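Protein Amuc_1100 (Akkermansia muciniphila, PDB 6KNY) is of unknown function but is probably anchored in the membrane by a transmembrane helix, which the crystallised form lacks. Local coordinates at residues A[125-130]-A[145-150]; A[191-196]-A[267-272]. One frame throughout, in Å; residues are numbered along the deposited sequence.

Contact 1: A[125-130]-A[145-150]; sequences KAINSL and VYRPQL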
loop_
_atom_site.group_PDB
_atom_site.type_symbol
_atom_site.label_atom_id
_atom_site.label_comp_id
_atom_site.label_asym_id
_atom_site.label_seq_id
_atom_site.Cartn_x
_atom_site.Cartn_y
_atom_site.Cartn_z
ATOM N N LYS A 125 -5.069 0.733 -5.194
ATOM C CA LYS A 125 -6.182 0.308 -4.342
ATOM C C LYS A 125 -5.684 -0.485 -3.142
ATOM O O LYS A 125 -6.196 -0.314 -2.027
ATOM C CB LYS A 125 -7.205 -0.519 -5.137
ATOM C CG LYS A 125 -8.086 0.340 -6.047
ATOM C CD LYS A 125 -9.558 0.491 -5.557
ATOM C CE LYS A 125 -10.520 1.121 -6.589
ATOM N NZ LYS A 125 -11.315 2.303 -6.109
ATOM N N ALA A 126 -4.669 -1.339 -3.336
ATOM C CA ALA A 126 -4.130 -2.123 -2.226
ATOM C C ALA A 126 -3.416 -1.235 -1.205
ATOM O O ALA A 126 -3.613 -1.383 0.013
ATOM C CB ALA A 126 -3.178 -3.200 -2.759
ATOM N N ILE A 127 -2.572 -0.317 -1.683
ATOM C CA ILE A 127 -1.849 0.575 -0.775
ATOM C C ILE A 127 -2.829 1.492 -0.049
ATOM O O ILE A 127 -2.749 1.672 1.176
ATOM C CB ILE A 127 -0.773 1.379 -1.540
ATOM C CG1 ILE A 127 0.314 0.447 -2.085
ATOM C CG2 ILE A 127 -0.157 2.480 -0.617
ATOM C CD1 ILE A 127 1.355 1.134 -3.007
ATOM N N ASN A 128 -3.794 2.050 -0.788
ATOM C CA ASN A 128 -4.835 2.865 -0.162
ATOM C C ASN A 128 -5.530 2.125 0.970
ATOM O O ASN A 128 -5.780 2.694 2.036
ATOM C CB ASN A 128 -5.888 3.310 -1.178
ATOM C CG ASN A 128 -6.947 4.201 -0.535
ATOM O OD1 ASN A 128 -6.642 5.299 -0.066
ATOM N ND2 ASN A 128 -8.161 3.698 -0.438
ATOM N N SER A 129 -5.877 0.860 0.741
ATOM C CA SER A 129 -6.563 0.087 1.771
ATOM C C SER A 129 -5.656 -0.151 2.972
ATOM O O SER A 129 -6.087 -0.030 4.127
ATOM C CB SER A 129 -7.053 -1.238 1.192
ATOM O OG SER A 129 -7.579 -2.054 2.218
ATOM N N LEU A 130 -4.390 -0.501 2.714
ATOM C CA LEU A 130 -3.415 -0.726 3.790
ATOM C C LEU A 130 -3.218 0.520 4.648
ATOM O O LEU A 130 -3.325 0.469 5.876
ATOM C CB LEU A 130 -2.065 -1.152 3.197
ATOM C CG LEU A 130 -0.914 -1.313 4.209
ATOM C CD1 LEU A 130 -1.314 -2.230 5.365
ATOM C CD2 LEU A 130 0.342 -1.833 3.518
ATOM N N VAL A 145 5.646 6.949 2.536
ATOM C CA VAL A 145 5.162 5.828 1.739
ATOM C C VAL A 145 5.956 5.899 0.447
ATOM O O VAL A 145 5.734 6.794 -0.377
ATOM C CB VAL A 145 3.655 5.881 1.466
ATOM C CG1 VAL A 145 3.234 4.648 0.663
ATOM C CG2 VAL A 145 2.879 5.966 2.782
ATOM N N TYR A 146 6.883 4.970 0.266
ATOM C CA TYR A 146 7.808 5.005 -0.855
ATOM C C TYR A 146 7.581 3.769 -1.714
ATOM O O TYR A 146 7.605 2.644 -1.201
ATOM C CB TYR A 146 9.252 5.060 -0.361
ATOM C CG TYR A 146 10.237 4.693 -1.436
ATOM C CD1 TYR A 146 10.485 5.555 -2.502
ATOM C CD2 TYR A 146 10.910 3.482 -1.395
ATOM C CE1 TYR A 146 11.382 5.210 -3.502
ATOM C CE2 TYR A 146 11.809 3.133 -2.387
ATOM C CZ TYR A 146 12.039 4.002 -3.433
ATOM O OH TYR A 146 12.930 3.662 -4.409
ATOM N N ARG A 147 7.360 3.986 -3.009
ATOM C CA ARG A 147 6.947 2.926 -3.924
ATOM C C ARG A 147 7.812 2.968 -5.175
ATOM O O ARG A 147 7.616 3.843 -6.036
ATOM C CB ARG A 147 5.471 3.078 -4.275
ATOM C CG ARG A 147 4.940 2.108 -5.336
ATOM C CD ARG A 147 3.756 2.747 -6.108
ATOM N NE ARG A 147 4.233 3.732 -7.084
ATOM C CZ ARG A 147 4.475 3.466 -8.364
ATOM N NH1 ARG A 147 4.222 2.255 -8.860
ATOM N NH2 ARG A 147 4.945 4.420 -9.156
ATOM N N PRO A 148 8.776 2.052 -5.316
ATOM C CA PRO A 148 9.551 1.983 -6.565
ATOM C C PRO A 148 8.650 1.716 -7.762
ATOM O O PRO A 148 7.630 1.033 -7.658
ATOM C CB PRO A 148 10.518 0.812 -6.330
ATOM C CG PRO A 148 10.629 0.677 -4.814
ATOM C CD PRO A 148 9.293 1.164 -4.262
ATOM N N GLN A 149 9.030 2.266 -8.913
ATOM C CA GLN A 149 8.245 2.038 -10.123
ATOM C C GLN A 149 8.388 0.598 -10.572
ATOM O O GLN A 149 9.457 -0.003 -10.450
ATOM C CB GLN A 149 8.688 2.966 -11.257
ATOM C CG GLN A 149 8.383 4.430 -10.996
ATOM C CD GLN A 149 8.942 5.343 -12.071
ATOM O OE1 GLN A 149 9.256 4.899 -13.180
ATOM N NE2 GLN A 149 9.102 6.622 -11.737
ATOM N N LEU A 150 7.303 0.056 -11.113
ATOM C CA LEU A 150 7.304 -1.258 -11.708
ATOM C C LEU A 150 7.899 -1.201 -13.107
ATOM O O LEU A 150 7.860 -0.161 -13.761
ATOM C CB LEU A 150 5.877 -1.797 -11.777
ATOM C CG LEU A 150 5.153 -1.934 -10.440
ATOM C CD1 LEU A 150 3.680 -2.330 -10.670
ATOM C CD2 LEU A 150 5.875 -2.958 -9.568
#
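Ile-127 pushes both of its branches off helix 117-134 and overlaps two residues of the opposing segment, Val-145 and Arg-147. Its shorter branch, CG2, meets CG1 of Val-145 at 4.2 Å, methyl against methyl. The longer branch reaches out to the side chain of Arg-147, where CD1 comes within 4.2 Å of CD, a methylene of the arginine. The fork follows from the torsions of the isoleucine: CG2 stands opposite the backbone N, while CG1 leans beside that nitrogen (chi1 -65°) and the chain continues extended to CD1. One helical residue thereby spans positions two apart, Val-145 near the end of strand 141-146 and Arg-147 in the loop just beyond it. Contact is loose and wholly apolar, burying 99 Å² in all, about half of it on Ile-127.

Arg-147 illustrates how a charged residue can serve a buried apolar interface. Its CG and CD lie nearest Ile-127, and a bend at chi3 (77°) carries the guanidinium group onward to polar partners. NH1 forms salt bridges with Glu-153 and with Glu-123 of the same helix that bears Ile-127, while NE donates to the carbonyl of Gly-103. These bonds would hold the guanidinium in place and thus fix the course of the aliphatic stem.

The arrangement is helix-on-sheet packing near the middle of the domain. Helix 117-134 covers strand 141-146, which lies between strands 94-95 and 170-181, and Tyr-146 is joined to Glu-176 of the latter by backbone hydrogen bonds. Beyond the strand's end, Leu-120 of the helix also touches Arg-147, and on a further side of the helix Lys-125 reaches a salt bridge with Glu-76 of helix 70-91.

Contact 2: A[191-196]-A[267-272]; sequences NAITGM and VQVSLN
Three buried residues make this contact: Ile-193 on the last turn of helix 183-194, and Leu-271 and Val-269 on strand 265-276. Ile-193 contributes 57 of the 106 Å² buried in total, and it does so by dividing its branches between the two strand residues. CG2 approaches CD2 of Leu-271 at 3.8 Å, the two side chains passing at a slant. With Val-269 the meeting is tip to tip, CD1 of the isoleucine facing CG1 of the valine at 4.1 Å.

Torsions explain which methyl is offered on the strand side. In Val-269, CG1 sits between the backbone N and the carbonyl carbon (chi1 61°), and from there it confronts the end of the isoleucine. The CG of Leu-271 instead lies beside its backbone N, opposite the carbonyl carbon, and extends CD2 to the helix. Val-269 and Leu-271 both project from the sheet face turned to the helix.

Dispersion and the exclusion of water are what this interface has to offer, since its touching atoms are all methyl carbons.

Helix 183-194 is the crossover helix of a beta-alpha-beta unit: it joins strands 170-181 and 201-210, which run parallel with strand 265-276 between them, and the contact sets it against that middle strand. Backbone hydrogen bonds join Val-269 to Ile-177 on one neighbour and Ser-270 to Ser-205 on the other. Helix 117-134 borders the contact as well, its Leu-134 adding to the packing around Ile-193.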
loop_
_atom_site.group_PDB
_atom_site.type_symbol
_atom_site.label_atom_id
_atom_site.label_comp_id
_atom_site.label_asym_id
_atom_site.label_seq_id
_atom_site.Cartn_x
_atom_site.Cartn_y
_atom_site.Cartn_z
ATOM N N ASN A 191 0.019 -5.792 13.198
ATOM C CA ASN A 191 -1.012 -6.803 12.952
ATOM C C ASN A 191 -1.886 -6.431 11.763
ATOM O O ASN A 191 -2.354 -7.306 11.030
ATOM C CB ASN A 191 -1.897 -7.025 14.179
ATOM C CG ASN A 191 -3.084 -7.959 13.865
ATOM O OD1 ASN A 191 -2.931 -9.183 13.782
ATOM N ND2 ASN A 191 -4.253 -7.371 13.638
ATOM N N ALA A 192 -2.116 -5.137 11.546
ATOM C CA ALA A 192 -2.994 -4.737 10.446
ATOM C C ALA A 192 -2.363 -5.030 9.088
ATOM O O ALA A 192 -3.063 -5.410 8.135
ATOM C CB ALA A 192 -3.343 -3.250 10.576
ATOM N N ILE A 193 -1.045 -4.861 8.977
ATOM C CA ILE A 193 -0.361 -5.103 7.705
ATOM C C ILE A 193 -0.550 -6.541 7.264
ATOM O O ILE A 193 -0.826 -6.821 6.086
ATOM C CB ILE A 193 1.136 -4.757 7.829
ATOM C CG1 ILE A 193 1.340 -3.258 8.023
ATOM C CG2 ILE A 193 1.897 -5.251 6.598
ATOM C CD1 ILE A 193 2.773 -2.894 8.310
ATOM N N THR A 194 -0.417 -7.477 8.195
ATOM C CA THR A 194 -0.438 -8.888 7.848
ATOM C C THR A 194 -1.805 -9.526 8.000
ATOM O O THR A 194 -1.988 -10.665 7.568
ATOM C CB THR A 194 0.578 -9.643 8.698
ATOM O OG1 THR A 194 0.277 -9.448 10.087
ATOM C CG2 THR A 194 1.986 -9.118 8.401
ATOM N N GLY A 195 -2.763 -8.820 8.592
ATOM C CA GLY A 195 -4.119 -9.301 8.706
ATOM C C GLY A 195 -5.043 -8.821 7.617
ATOM O O GLY A 195 -6.251 -9.024 7.726
ATOM N N MET A 196 -4.511 -8.188 6.577
ATOM C CA MET A 196 -5.303 -7.733 5.442
ATOM C C MET A 196 -6.109 -8.870 4.834
ATOM O O MET A 196 -5.609 -9.979 4.639
ATOM C CB MET A 196 -4.388 -7.152 4.362
ATOM C CG MET A 196 -3.615 -5.931 4.758
ATOM S SD MET A 196 -4.483 -4.479 4.177
ATOM C CE MET A 196 -5.365 -4.047 5.669
ATOM N N VAL A 267 9.022 2.751 13.097
ATOM C CA VAL A 267 8.972 1.571 12.270
ATOM C C VAL A 267 9.155 1.881 10.813
ATOM O O VAL A 267 8.599 2.787 10.305
ATOM C CB VAL A 267 7.637 0.837 12.380
ATOM C CG1 VAL A 267 7.615 -0.404 11.516
ATOM C CG2 VAL A 267 7.343 0.466 13.797
ATOM N N GLN A 268 9.943 1.062 10.165
ATOM C CA GLN A 268 10.148 1.124 8.759
ATOM C C GLN A 268 10.104 -0.292 8.254
ATOM O O GLN A 268 10.884 -1.124 8.651
ATOM C CB GLN A 268 11.422 1.810 8.375
ATOM C CG GLN A 268 11.393 2.143 6.911
ATOM C CD GLN A 268 12.503 3.053 6.470
ATOM O OE1 GLN A 268 12.374 4.276 6.487
ATOM N NE2 GLN A 268 13.604 2.460 6.060
ATOM N N VAL A 269 9.142 -0.549 7.396
ATOM C CA VAL A 269 8.936 -1.865 6.840
ATOM C C VAL A 269 8.959 -1.900 5.318
ATOM O O VAL A 269 8.449 -1.019 4.682
ATOM C CB VAL A 269 7.643 -2.503 7.381
ATOM C CG1 VAL A 269 6.438 -1.685 7.024
ATOM C CG2 VAL A 269 7.473 -3.891 6.838
ATOM N N SER A 270 9.627 -2.937 4.824
ATOM C CA SER A 270 9.728 -3.202 3.395
ATOM C C SER A 270 8.743 -4.312 3.063
ATOM O O SER A 270 8.807 -5.396 3.655
ATOM C CB SER A 270 11.156 -3.608 3.036
ATOM O OG SER A 270 11.304 -3.824 1.654
ATOM N N LEU A 271 7.834 -4.046 2.125
ATOM C CA LEU A 271 6.782 -4.987 1.800
ATOM C C LEU A 271 6.854 -5.377 0.334
ATOM O O LEU A 271 7.349 -4.618 -0.510
ATOM C CB LEU A 271 5.418 -4.378 2.114
ATOM C CG LEU A 271 5.241 -3.954 3.581
ATOM C CD1 LEU A 271 4.078 -2.987 3.707
ATOM C CD2 LEU A 271 5.021 -5.163 4.479
ATOM N N ASN A 272 6.387 -6.586 0.040
ATOM C CA ASN A 272 6.064 -6.983 -1.324
ATOM C C ASN A 272 4.577 -7.293 -1.361
ATOM O O ASN A 272 4.116 -8.227 -0.694
ATOM C CB ASN A 272 6.891 -8.180 -1.777
ATOM C CG ASN A 272 8.364 -7.820 -2.006
ATOM O OD1 ASN A 272 8.726 -7.205 -3.006
ATOM N ND2 ASN A 272 9.213 -8.227 -1.084
#

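How the contacts relate
Contacts 1 and 2 are two instances of one solution, an isoleucine on a helix dividing its branches between alternate residues facing it. Their centres lie 12 Å apart and both belong to the same mixed sheet, on strands separated by strand 170-181. Leu-130, from the helix of contact 1, joins them: its CD1 packs 3.8 Å from CA of Ile-193 and its CD2 3.9 Å from CD1 of Leu-271. Two helices thus share one hydrophobic layer against the sheet. Strand order 141-146, 170-181, 265-276, 201-210 is consistent with a circularly permuted ferredoxin-like fold. Neither contact can be tied to a known active site.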